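Local coordinates for Serine/threonine-protein kinase Tel1 (Chaetomium thermophilum, PDB 6SKY) that probably acts as a DNA-damage sensor kinase, transferring phosphate from ATP to serine or threonine in [ST]-Q motifs and so activating checkpoint signalling, at residues E1564-K1567 with D1568-R1571; G2815-R2818 with R2819-F2823. All coordinates share one frame; numbering follows the deposited sequence.

Contact 1 of 2, residues E1564-K1567 with D1568-R1571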
loop_
_atom_site.group_PDB
_atom_site.type_symbol
_atom_site.label_atom_id
_atom_site.label_comp_id
_atom_site.label_asym_id
_atom_site.label_seq_id
_atom_site.Cartn_x
_atom_site.Cartn_y
_atom_site.Cartn_z
ATOM N N GLU A 1564 -0.708 50.747 26.200
ATOM C CA GLU A 1564 -2.044 51.324 26.308
ATOM C C GLU A 1564 -2.590 51.717 24.946
ATOM O O GLU A 1564 -3.753 51.448 24.640
ATOM C CB GLU A 1564 -2.025 52.536 27.235
ATOM C CG GLU A 1564 -1.908 52.208 28.711
ATOM C CD GLU A 1564 -3.169 51.586 29.275
ATOM O OE1 GLU A 1564 -4.201 51.572 28.573
ATOM O OE2 GLU A 1564 -3.131 51.109 30.429
ATOM N N ILE A 1565 -1.765 52.359 24.120
ATOM C CA ILE A 1565 -2.200 52.756 22.784
ATOM C C ILE A 1565 -2.574 51.537 21.955
ATOM O O ILE A 1565 -3.589 51.535 21.251
ATOM C CB ILE A 1565 -1.106 53.584 22.093
ATOM C CG1 ILE A 1565 -0.909 54.907 22.815
ATOM C CG2 ILE A 1565 -1.462 53.822 20.653
ATOM C CD1 ILE A 1565 0.293 55.651 22.344
ATOM N N LEU A 1566 -1.765 50.481 22.022
ATOM C CA LEU A 1566 -2.058 49.285 21.244
ATOM C C LEU A 1566 -3.323 48.602 21.742
ATOM O O LEU A 1566 -4.197 48.243 20.948
ATOM C CB LEU A 1566 -0.874 48.322 21.289
ATOM C CG LEU A 1566 0.433 48.787 20.656
ATOM C CD1 LEU A 1566 1.461 47.699 20.781
ATOM C CD2 LEU A 1566 0.230 49.169 19.212
ATOM N N LYS A 1567 -3.440 48.413 23.055
ATOM C CA LYS A 1567 -4.632 47.794 23.617
ATOM C C LYS A 1567 -5.887 48.596 23.303
ATOM O O LYS A 1567 -6.957 48.017 23.096
ATOM C CB LYS A 1567 -4.449 47.635 25.123
ATOM C CG LYS A 1567 -5.651 47.127 25.876
ATOM C CD LYS A 1567 -5.300 46.948 27.344
ATOM C CE LYS A 1567 -6.484 46.438 28.147
ATOM N NZ LYS A 1567 -6.116 46.149 29.561
ATOM N N ASP A 1568 -5.772 49.924 23.252
ATOM C CA ASP A 1568 -6.910 50.769 22.916
ATOM C C ASP A 1568 -7.245 50.698 21.436
ATOM O O ASP A 1568 -8.414 50.816 21.059
ATOM C CB ASP A 1568 -6.606 52.208 23.323
ATOM C CG ASP A 1568 -7.635 53.187 22.820
ATOM O OD1 ASP A 1568 -8.695 53.317 23.464
ATOM O OD2 ASP A 1568 -7.382 53.830 21.783
ATOM N N TRP A 1569 -6.234 50.517 20.589
ATOM C CA TRP A 1569 -6.455 50.440 19.150
ATOM C C TRP A 1569 -7.389 49.292 18.803
ATOM O O TRP A 1569 -8.338 49.460 18.031
ATOM C CB TRP A 1569 -5.113 50.281 18.450
ATOM C CG TRP A 1569 -5.119 50.518 16.999
ATOM C CD1 TRP A 1569 -6.184 50.496 16.166
ATOM C CD2 TRP A 1569 -3.984 50.822 16.196
ATOM N NE1 TRP A 1569 -5.786 50.768 14.884
ATOM C CE2 TRP A 1569 -4.435 50.976 14.880
ATOM C CE3 TRP A 1569 -2.626 50.986 16.468
ATOM C CZ2 TRP A 1569 -3.579 51.279 13.837
ATOM C CZ3 TRP A 1569 -1.784 51.287 15.436
ATOM C CH2 TRP A 1569 -2.258 51.431 14.134
ATOM N N GLY A 1570 -7.139 48.116 19.362
ATOM C CA GLY A 1570 -8.026 47.000 19.129
ATOM C C GLY A 1570 -9.148 46.968 20.141
ATOM O O GLY A 1570 -8.992 46.420 21.234
ATOM N N ARG A 1571 -10.289 47.536 19.768
ATOM C CA ARG A 1571 -11.455 47.674 20.633
ATOM C C ARG A 1571 -12.619 48.122 19.761
ATOM O O ARG A 1571 -12.466 48.347 18.557
ATOM C CB ARG A 1571 -11.215 48.670 21.767
ATOM C CG ARG A 1571 -10.835 48.045 23.088
ATOM C CD ARG A 1571 -10.532 49.116 24.109
ATOM N NE ARG A 1571 -9.725 48.611 25.213
ATOM C CZ ARG A 1571 -9.255 49.370 26.196
ATOM N NH1 ARG A 1571 -9.513 50.668 26.214
ATOM N NH2 ARG A 1571 -8.526 48.831 27.162
#

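Contact 2 of 2, residues G2815-R2818 with R2819-F2823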
loop_
_atom_site.group_PDB
_atom_site.type_symbol
_atom_site.label_atom_id
_atom_site.label_comp_id
_atom_site.label_asym_id
_atom_site.label_seq_id
_atom_site.Cartn_x
_atom_site.Cartn_y
_atom_site.Cartn_z
ATOM N N GLY A 2815 -13.992 17.874 -6.680
ATOM C CA GLY A 2815 -13.278 18.838 -5.881
ATOM C C GLY A 2815 -13.527 18.672 -4.407
ATOM O O GLY A 2815 -13.174 17.645 -3.843
ATOM N N VAL A 2816 -14.154 19.658 -3.775
ATOM C CA VAL A 2816 -14.278 19.643 -2.325
ATOM C C VAL A 2816 -15.241 18.556 -1.872
ATOM O O VAL A 2816 -14.974 17.843 -0.902
ATOM C CB VAL A 2816 -14.702 21.030 -1.818
ATOM C CG1 VAL A 2816 -14.874 21.024 -0.327
ATOM C CG2 VAL A 2816 -13.687 22.050 -2.212
ATOM N N PHE A 2817 -16.364 18.395 -2.566
ATOM C CA PHE A 2817 -17.379 17.459 -2.099
ATOM C C PHE A 2817 -16.889 16.024 -2.183
ATOM O O PHE A 2817 -17.017 15.262 -1.223
ATOM C CB PHE A 2817 -18.667 17.625 -2.897
ATOM C CG PHE A 2817 -19.741 16.668 -2.500
ATOM C CD1 PHE A 2817 -20.424 16.829 -1.320
ATOM C CD2 PHE A 2817 -20.064 15.601 -3.300
ATOM C CE1 PHE A 2817 -21.396 15.954 -0.953
ATOM C CE2 PHE A 2817 -21.036 14.727 -2.929
ATOM C CZ PHE A 2817 -21.700 14.904 -1.755
ATOM N N ARG A 2818 -16.327 15.634 -3.320
ATOM C CA ARG A 2818 -15.909 14.251 -3.497
ATOM C C ARG A 2818 -14.712 13.911 -2.621
ATOM O O ARG A 2818 -14.653 12.825 -2.035
ATOM C CB ARG A 2818 -15.600 14.007 -4.961
ATOM C CG ARG A 2818 -15.663 12.581 -5.362
ATOM C CD ARG A 2818 -15.448 12.435 -6.836
ATOM N NE ARG A 2818 -16.580 12.936 -7.599
ATOM C CZ ARG A 2818 -17.541 12.169 -8.089
ATOM N NH1 ARG A 2818 -18.530 12.708 -8.772
ATOM N NH2 ARG A 2818 -17.506 10.865 -7.898
ATOM N N ARG A 2819 -13.764 14.835 -2.488
ATOM C CA ARG A 2819 -12.621 14.594 -1.620
ATOM C C ARG A 2819 -13.039 14.509 -0.164
ATOM O O ARG A 2819 -12.502 13.698 0.590
ATOM C CB ARG A 2819 -11.574 15.683 -1.805
ATOM C CG ARG A 2819 -10.962 15.730 -3.170
ATOM C CD ARG A 2819 -9.547 15.273 -3.155
ATOM N NE ARG A 2819 -8.707 16.129 -2.338
ATOM C CZ ARG A 2819 -7.463 15.828 -1.999
ATOM N NH1 ARG A 2819 -6.758 16.655 -1.247
ATOM N NH2 ARG A 2819 -6.930 14.693 -2.406
ATOM N N CYS A 2820 -13.998 15.329 0.257
ATOM C CA CYS A 2820 -14.418 15.278 1.648
ATOM C C CYS A 2820 -15.278 14.062 1.937
ATOM O O CYS A 2820 -15.206 13.514 3.037
ATOM C CB CYS A 2820 -15.153 16.560 2.021
ATOM S SG CYS A 2820 -14.065 17.967 2.197
ATOM N N CYS A 2821 -16.072 13.614 0.967
ATOM C CA CYS A 2821 -16.746 12.328 1.090
ATOM C C CYS A 2821 -15.745 11.201 1.268
ATOM O O CYS A 2821 -15.935 10.323 2.115
ATOM C CB CYS A 2821 -17.613 12.072 -0.138
ATOM S SG CYS A 2821 -19.176 12.902 -0.173
ATOM N N GLU A 2822 -14.662 11.213 0.494
ATOM C CA GLU A 2822 -13.669 10.149 0.598
ATOM C C GLU A 2822 -12.921 10.196 1.921
ATOM O O GLU A 2822 -12.675 9.152 2.523
ATOM C CB GLU A 2822 -12.698 10.222 -0.573
ATOM C CG GLU A 2822 -13.275 9.681 -1.855
ATOM C CD GLU A 2822 -12.510 10.125 -3.077
ATOM O OE1 GLU A 2822 -11.413 10.689 -2.922
ATOM O OE2 GLU A 2822 -13.011 9.919 -4.200
ATOM N N PHE A 2823 -12.554 11.384 2.397
ATOM C CA PHE A 2823 -11.888 11.479 3.694
ATOM C C PHE A 2823 -12.802 11.032 4.824
ATOM O O PHE A 2823 -12.372 10.313 5.729
ATOM C CB PHE A 2823 -11.412 12.905 3.950
ATOM C CG PHE A 2823 -10.300 13.337 3.066
ATOM C CD1 PHE A 2823 -9.253 12.494 2.789
ATOM C CD2 PHE A 2823 -10.301 14.591 2.504
ATOM C CE1 PHE A 2823 -8.234 12.893 1.968
ATOM C CE2 PHE A 2823 -9.283 14.987 1.682
ATOM C CZ PHE A 2823 -8.252 14.137 1.417
#

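Contact 1 of 2, residues E1564-K1567 with D1568-R1571
K1567 and R1571 meet at an angle where helix 1557-1569 of the alpha solenoid runs out, a local meeting of residues one turn apart. Going outward along K1567, CB lies beside D1568 N, the amide of the next residue, as it must for adjacent residues. With CG swung trans to the backbone N (chi1 174°) and every later torsion extended, the chain slants across the end of R1571: CG comes 3.6 Å from R1571 NH2, CD passes at much the same range, and CE lies 3.3 Å from that NH2. At the tip, K1567 NZ stays 4.3 Å from R1571 NH2, two like charges that probably disfavour any closer approach. One guanidinium face of R1571 is turned to K1567 C and D1568 CA, both offset toward its rim, while its NH1 makes a long salt bridge, 3.9 Å, to D1568 OD1. OD1 has its stronger partner in L1575 N, past the helix end, and OD2 takes a weak bond from L1576 N. The helix itself ends in order: D1568 N bonds to E1564 O and W1569 N to I1565 O, both at 2.9 Å, before G1570 leaves helical angles with a weak bond to L1566 O. The side chains of W1569 and L1566 touch helix 1606-1619, and R1581 makes a cation-pi contact with the indole. L1566 CD2 comes obliquely to W1569 CE3, at 4.4 Å.

Contact 2 of 2, residues G2815-R2818 with R2819-F2823
The first turns of helix 2816-2828, in the PI3/PI4-kinase-type catalytic domain, start from G2815 at the N-cap, whose O accepts R2819 N at 3.2 Å. With phi at 97°, G2815 has a backbone where a CB would jam against the preceding carbonyl O. The next three bonds follow in step, C2820 N to V2816 O, C2821 N to F2817 O and E2822 N to R2818 O. On the buried side, C2821 SG sits over one face of the F2817 ring, 3.8 Å from its centroid and shifted toward the rim, nearest CZ: a cysteine sulfur-aromatic contact. F2817 CG is trans to its N (chi1 178°), bringing the ring under the sulfur, and both residues also pack on helix 2916-2927. Beside them V2816 CG1 meets C2820 SG at 4.0 Å. E2822 slants past R2818, OE2 lying 3.9 Å from R2818 CG without a direct ion pair; R2818 NH2 has a weak hydrogen bond to N2921 OD1, and NE a long, weak ion pair with E2814. An alanine in place of E2822 would probably open a gap beside R2818 CG and leave the arginine without a distant countercharge. R2819 carries its guanidinium away from the first turn, with F2823 CZ 3.8 Å above its centre and Y1931 in cation-pi contact. The chemistry thus divides: one side is apolar, with sulfur over a ring, and on another R2819 forms a salt bridge with D1928 of the FAT region.

Going from the N terminus, contact 1 comes first, at the end of helix 1557-1569 in the solenoid, and contact 2 follows more than 1200 residues later, at the start of helix 2816-2828 in the kinase domain. Each is made within one unbroken run of chain, so neither closes a long loop; the two stand in series and neither nests in nor crosses the other. The centres of contact 1 and contact 2 are about 43 Å apart, and the two do not touch. Contact 1 ties together neighbouring solenoid helices 1530-1543, 1578-1588 and 1606-1619. Contact 2 joins helix 2732-2755 to helix 2916-2927 of the FATC region, and reaches back to D1928 and Y1931 in the FAT region.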